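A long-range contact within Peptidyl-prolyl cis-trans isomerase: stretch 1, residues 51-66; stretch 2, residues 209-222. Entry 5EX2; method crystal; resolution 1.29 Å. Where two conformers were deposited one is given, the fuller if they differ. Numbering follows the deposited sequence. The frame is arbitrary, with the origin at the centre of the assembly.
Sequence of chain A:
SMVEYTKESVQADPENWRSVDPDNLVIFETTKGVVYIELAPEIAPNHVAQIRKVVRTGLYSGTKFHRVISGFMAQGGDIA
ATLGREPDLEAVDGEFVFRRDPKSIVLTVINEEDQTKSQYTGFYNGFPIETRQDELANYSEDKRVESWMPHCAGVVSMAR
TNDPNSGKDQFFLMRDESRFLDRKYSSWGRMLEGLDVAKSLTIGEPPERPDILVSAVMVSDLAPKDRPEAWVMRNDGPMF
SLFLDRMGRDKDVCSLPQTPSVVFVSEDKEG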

# COMPACT_ATOMS: atom_id res chain seq x y z
N ILE A 51 -5.02 1.21 11.41
CA ILE A 51 -3.70 1.83 11.29
C ILE A 51 -3.75 3.28 11.76
O ILE A 51 -2.89 3.71 12.51
N ARG A 52 -4.76 4.04 11.35
CA ARG A 52 -4.88 5.41 11.85
C ARG A 52 -4.92 5.45 13.37
O ARG A 52 -4.26 6.27 14.00
N LYS A 53 -5.72 4.57 13.95
CA LYS A 53 -5.86 4.48 15.39
C LYS A 53 -4.52 4.18 16.05
O LYS A 53 -4.14 4.86 17.00
N VAL A 54 -3.81 3.17 15.58
CA VAL A 54 -2.54 2.80 16.22
C VAL A 54 -1.50 3.92 16.06
O VAL A 54 -0.81 4.28 17.00
N VAL A 55 -1.43 4.50 14.87
CA VAL A 55 -0.50 5.60 14.64
C VAL A 55 -0.76 6.70 15.67
O VAL A 55 0.18 7.19 16.31
N ARG A 56 -2.02 7.03 15.88
CA ARG A 56 -2.39 8.16 16.74
C ARG A 56 -2.19 7.88 18.22
O ARG A 56 -2.23 8.80 19.02
N THR A 57 -1.96 6.62 18.60
CA THR A 57 -1.57 6.33 19.98
C THR A 57 -0.11 6.68 20.27
O THR A 57 0.30 6.74 21.44
N GLY A 58 0.68 6.84 19.21
CA GLY A 58 2.11 7.03 19.35
C GLY A 58 2.88 5.74 19.56
O GLY A 58 4.12 5.74 19.59
N LEU A 59 2.18 4.62 19.68
CA LEU A 59 2.82 3.39 20.12
C LEU A 59 3.70 2.69 19.09
O LEU A 59 4.48 1.81 19.44
N TYR A 60 3.60 3.07 17.82
CA TYR A 60 4.51 2.50 16.86
C TYR A 60 5.92 3.02 17.02
O TYR A 60 6.89 2.44 16.52
N SER A 61 6.06 4.16 17.68
CA SER A 61 7.36 4.79 17.74
C SER A 61 8.31 3.91 18.52
O SER A 61 8.00 3.45 19.62
N GLY A 62 9.46 3.64 17.92
CA GLY A 62 10.44 2.77 18.53
C GLY A 62 10.28 1.29 18.27
O GLY A 62 11.09 0.50 18.73
N THR A 63 9.24 0.89 17.56
CA THR A 63 9.10 -0.53 17.28
C THR A 63 10.13 -0.98 16.25
O THR A 63 10.51 -0.25 15.34
N LYS A 64 10.60 -2.21 16.41
CA LYS A 64 11.68 -2.71 15.59
C LYS A 64 11.16 -3.27 14.28
O LYS A 64 10.00 -3.64 14.18
N PHE A 65 12.03 -3.35 13.29
CA PHE A 65 11.78 -4.22 12.14
C PHE A 65 12.43 -5.54 12.48
O PHE A 65 13.59 -5.80 12.15
N HIS A 66 11.67 -6.36 13.19
CA HIS A 66 12.23 -7.54 13.85
C HIS A 66 12.27 -8.79 12.99
O HIS A 66 12.88 -9.78 13.38
N ARG A 209 20.79 -6.30 15.34
CA ARG A 209 20.57 -4.90 15.64
C ARG A 209 19.58 -4.39 14.62
O ARG A 209 19.97 -3.86 13.59
N PRO A 210 18.29 -4.59 14.89
CA PRO A 210 17.29 -4.27 13.86
C PRO A 210 17.16 -2.79 13.58
O PRO A 210 17.44 -1.97 14.46
N ASP A 211 16.73 -2.47 12.37
CA ASP A 211 16.25 -1.12 12.09
C ASP A 211 14.97 -0.84 12.88
O ASP A 211 14.34 -1.77 13.40
N ILE A 212 14.63 0.44 12.99
CA ILE A 212 13.57 0.90 13.89
C ILE A 212 12.62 1.80 13.13
O ILE A 212 13.05 2.60 12.31
N LEU A 213 11.35 1.67 13.44
CA LEU A 213 10.34 2.64 13.05
C LEU A 213 10.39 3.71 14.11
O LEU A 213 9.85 3.55 15.20
N VAL A 214 11.07 4.80 13.80
CA VAL A 214 11.31 5.85 14.78
C VAL A 214 10.04 6.62 15.13
O VAL A 214 9.80 6.97 16.30
N SER A 215 9.24 6.91 14.12
CA SER A 215 7.98 7.61 14.34
C SER A 215 7.01 7.33 13.21
O SER A 215 7.41 7.00 12.10
N ALA A 216 5.73 7.49 13.51
CA ALA A 216 4.66 7.40 12.54
C ALA A 216 3.73 8.58 12.75
O ALA A 216 3.39 8.91 13.89
N VAL A 217 3.33 9.21 11.65
CA VAL A 217 2.46 10.38 11.70
C VAL A 217 1.44 10.32 10.59
O VAL A 217 1.79 10.04 9.45
N MET A 218 0.18 10.58 10.92
CA MET A 218 -0.84 10.85 9.92
C MET A 218 -0.71 12.28 9.42
O MET A 218 -0.67 13.23 10.21
N VAL A 219 -0.64 12.45 8.11
CA VAL A 219 -0.40 13.78 7.58
C VAL A 219 -1.55 14.73 7.93
O VAL A 219 -1.32 15.93 8.10
N SER A 220 -2.78 14.22 8.04
CA SER A 220 -3.92 15.04 8.42
C SER A 220 -3.77 15.64 9.82
O SER A 220 -4.42 16.64 10.14
N ASP A 221 -2.92 15.04 10.64
CA ASP A 221 -2.73 15.51 12.01
C ASP A 221 -1.69 16.60 12.11
O ASP A 221 -1.52 17.22 13.16
N LEU A 222 -0.99 16.86 11.01
CA LEU A 222 -0.04 17.95 10.96
C LEU A 222 -0.75 19.25 10.66
O LEU A 222 -1.82 19.25 10.04

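What holds the two backbones together where they run side by side? Three hydrogen bonds do: G62 N donates to L213 O (2.7 Å), L213 N to T63 O (2.8 Å), and F65 N to D211 O (2.8 Å, almost straight). F65 O and D211 N are joined instead through water 1, which donates to F65 O (2.9 Å) and accepts from D211 N (2.9 Å). Y60 O lies 3.4 Å from L213 O, but both are acceptors; Y60 O is satisfied within its own stretch by T63 N and by T63 OG1 (2.7 Å), the latter with T63 in rotamer p.

Which side chains pack around this ladder? L213, chi1 t and chi2 p, shares a face with T63 and is heavily covered: its CD2 lies 3.9 Å from Y60 CB, and its CB 4.0 Å from F65 CE2. F65 and Y60 both take chi1 m; the Y60 ring leads away, and its OH is bonded elsewhere in the structure. On the other face, K64 CD rests 3.8 Å from I212 CG1, an aliphatic contact that leaves the lysine amine free of this interface.

How does the helix meet the strand? V55, chi1 t, points toward it, placing CG1 4.1 Å from A216 CB and 3.8 Å from M218 CG. M218, with all three chi angles m, also reaches R52, its CE 3.9 Å from R52 CG.

Where is the charge paired? R56 starts sideways, but its extended chain (m, t, t) brings the guanidinium to D221, chi1 m. NE donates to OD2 (2.8 Å, nearly linear) and NH2 to OD1 (3.1 Å, more bent), so both carboxylate oxygens of D221 receive a bond in this salt bridge. M218 CG covers one face of the guanidinium, 3.9 Å from R56 NE, leaving its edge to the polar partners.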

# COMPACT_ATOMS: atom_id res chain seq x y z
CB ILE A 51 -3.17 1.75 9.85
CG1 ILE A 51 -2.92 0.27 9.47
CG2 ILE A 51 -1.91 2.57 9.68
CD1 ILE A 51 -1.95 -0.51 10.36
CB ARG A 52 -6.13 6.10 11.31
CG ARG A 52 -6.13 6.35 9.83
CD ARG A 52 -7.14 7.42 9.46
NE ARG A 52 -7.37 7.44 8.02
CZ ARG A 52 -8.38 6.86 7.41
NH1 ARG A 52 -9.32 6.21 8.09
NH2 ARG A 52 -8.47 6.94 6.09
CB LYS A 53 -6.89 3.41 15.72
CG LYS A 53 -7.10 3.14 17.20
CD LYS A 53 -8.12 2.01 17.39
CE LYS A 53 -8.29 1.64 18.86
NZ LYS A 53 -9.07 2.67 19.61
CB VAL A 54 -2.02 1.46 15.67
CG1 VAL A 54 -0.68 1.10 16.29
CG2 VAL A 54 -3.02 0.35 15.95
CB VAL A 55 -0.63 6.17 13.19
CG1 VAL A 55 0.10 7.50 13.05
CG2 VAL A 55 -0.09 5.17 12.19
CB ARG A 56 -3.83 8.58 16.44
CG ARG A 56 -3.88 9.39 15.17
CD ARG A 56 -5.27 9.48 14.63
NE ARG A 56 -5.28 10.39 13.50
CZ ARG A 56 -6.19 10.40 12.54
NH1 ARG A 56 -7.18 9.51 12.55
NH2 ARG A 56 -6.10 11.29 11.57
CB THR A 57 -1.72 4.84 20.36
OG1 THR A 57 -0.76 4.06 19.64
CG2 THR A 57 -3.13 4.35 20.11
CB LEU A 59 1.76 2.41 20.62
CG LEU A 59 1.09 2.84 21.92
CD1 LEU A 59 -0.08 1.93 22.25
CD2 LEU A 59 2.08 2.91 23.10
CB TYR A 60 4.07 2.78 15.43
CG TYR A 60 3.09 1.82 14.82
CD1 TYR A 60 3.16 0.45 15.07
CD2 TYR A 60 2.11 2.27 13.96
CE1 TYR A 60 2.24 -0.43 14.47
CE2 TYR A 60 1.21 1.41 13.36
CZ TYR A 60 1.27 0.06 13.62
OH TYR A 60 0.36 -0.78 13.00
CB SER A 61 7.26 6.18 18.34
OG SER A 61 6.52 6.99 17.44
CB THR A 63 7.69 -0.89 16.78
OG1 THR A 63 7.34 -0.09 15.66
CG2 THR A 63 6.65 -0.71 17.89
CB LYS A 64 12.43 -3.82 16.32
CG LYS A 64 12.96 -3.44 17.68
CD LYS A 64 13.99 -2.34 17.61
CE LYS A 64 14.61 -2.10 18.98
NZ LYS A 64 15.29 -3.31 19.52
CB PHE A 65 12.31 -3.61 10.86
CG PHE A 65 11.48 -2.48 10.40
CD1 PHE A 65 10.31 -2.72 9.71
CD2 PHE A 65 11.83 -1.18 10.68
CE1 PHE A 65 9.50 -1.68 9.30
CE2 PHE A 65 11.02 -0.13 10.28
CZ PHE A 65 9.86 -0.38 9.59
CB HIS A 66 11.43 -7.84 15.12
CG HIS A 66 10.03 -8.28 14.85
ND1 HIS A 66 8.99 -7.40 14.64
CD2 HIS A 66 9.51 -9.52 14.70
CE1 HIS A 66 7.89 -8.08 14.39
NE2 HIS A 66 8.18 -9.37 14.41
CB ARG A 209 21.90 -4.16 15.63
CG ARG A 209 22.84 -4.66 16.76
CD ARG A 209 24.32 -4.32 16.57
NE ARG A 209 24.95 -5.07 15.49
CZ ARG A 209 25.42 -6.31 15.59
NH1 ARG A 209 25.98 -6.88 14.53
NH2 ARG A 209 25.34 -6.99 16.73
CB PRO A 210 15.98 -4.78 14.47
CG PRO A 210 16.37 -5.70 15.57
CD PRO A 210 17.70 -5.26 16.06
CB ASP A 211 16.05 -0.94 10.59
CG ASP A 211 17.34 -0.64 9.88
OD1 ASP A 211 18.00 0.35 10.28
OD2 ASP A 211 17.73 -1.40 8.98
CB ILE A 212 14.17 1.68 15.09
CG1 ILE A 212 15.19 0.81 15.83
CG2 ILE A 212 13.06 2.15 16.04
CD1 ILE A 212 15.97 1.55 16.90
CB LEU A 213 8.96 1.99 12.98
CG LEU A 213 7.79 2.91 12.63
CD1 LEU A 213 8.01 3.65 11.32
CD2 LEU A 213 6.53 2.07 12.55
CB VAL A 214 12.38 6.83 14.26
CG1 VAL A 214 12.59 7.98 15.23
CG2 VAL A 214 13.68 6.12 13.98
CB SER A 215 8.21 9.12 14.45
OG SER A 215 8.63 9.66 13.21
CB ALA A 216 3.92 6.08 12.68
CB VAL A 217 3.26 11.70 11.57
CG1 VAL A 217 2.35 12.89 11.73
CG2 VAL A 217 4.37 11.76 12.61
CB MET A 218 -2.24 10.68 10.51
CG MET A 218 -2.56 9.29 11.00
SD MET A 218 -2.45 8.03 9.71
CE MET A 218 -3.44 8.79 8.41
CB VAL A 219 -0.14 13.71 6.05
CG1 VAL A 219 -0.09 15.06 5.42
CG2 VAL A 219 1.18 13.01 5.81
CB SER A 220 -5.18 14.19 8.37
OG SER A 220 -4.96 13.00 9.09
CB ASP A 221 -2.34 14.35 12.91
CG ASP A 221 -3.45 13.33 13.05
OD1 ASP A 221 -4.63 13.68 12.84
OD2 ASP A 221 -3.14 12.17 13.38
CB LEU A 222 1.01 17.69 9.88
CG LEU A 222 1.86 16.43 10.05
CD1 LEU A 222 2.72 16.23 8.82
CD2 LEU A 222 2.72 16.54 11.30
O HOH W 1 15.69 -4.58 10.64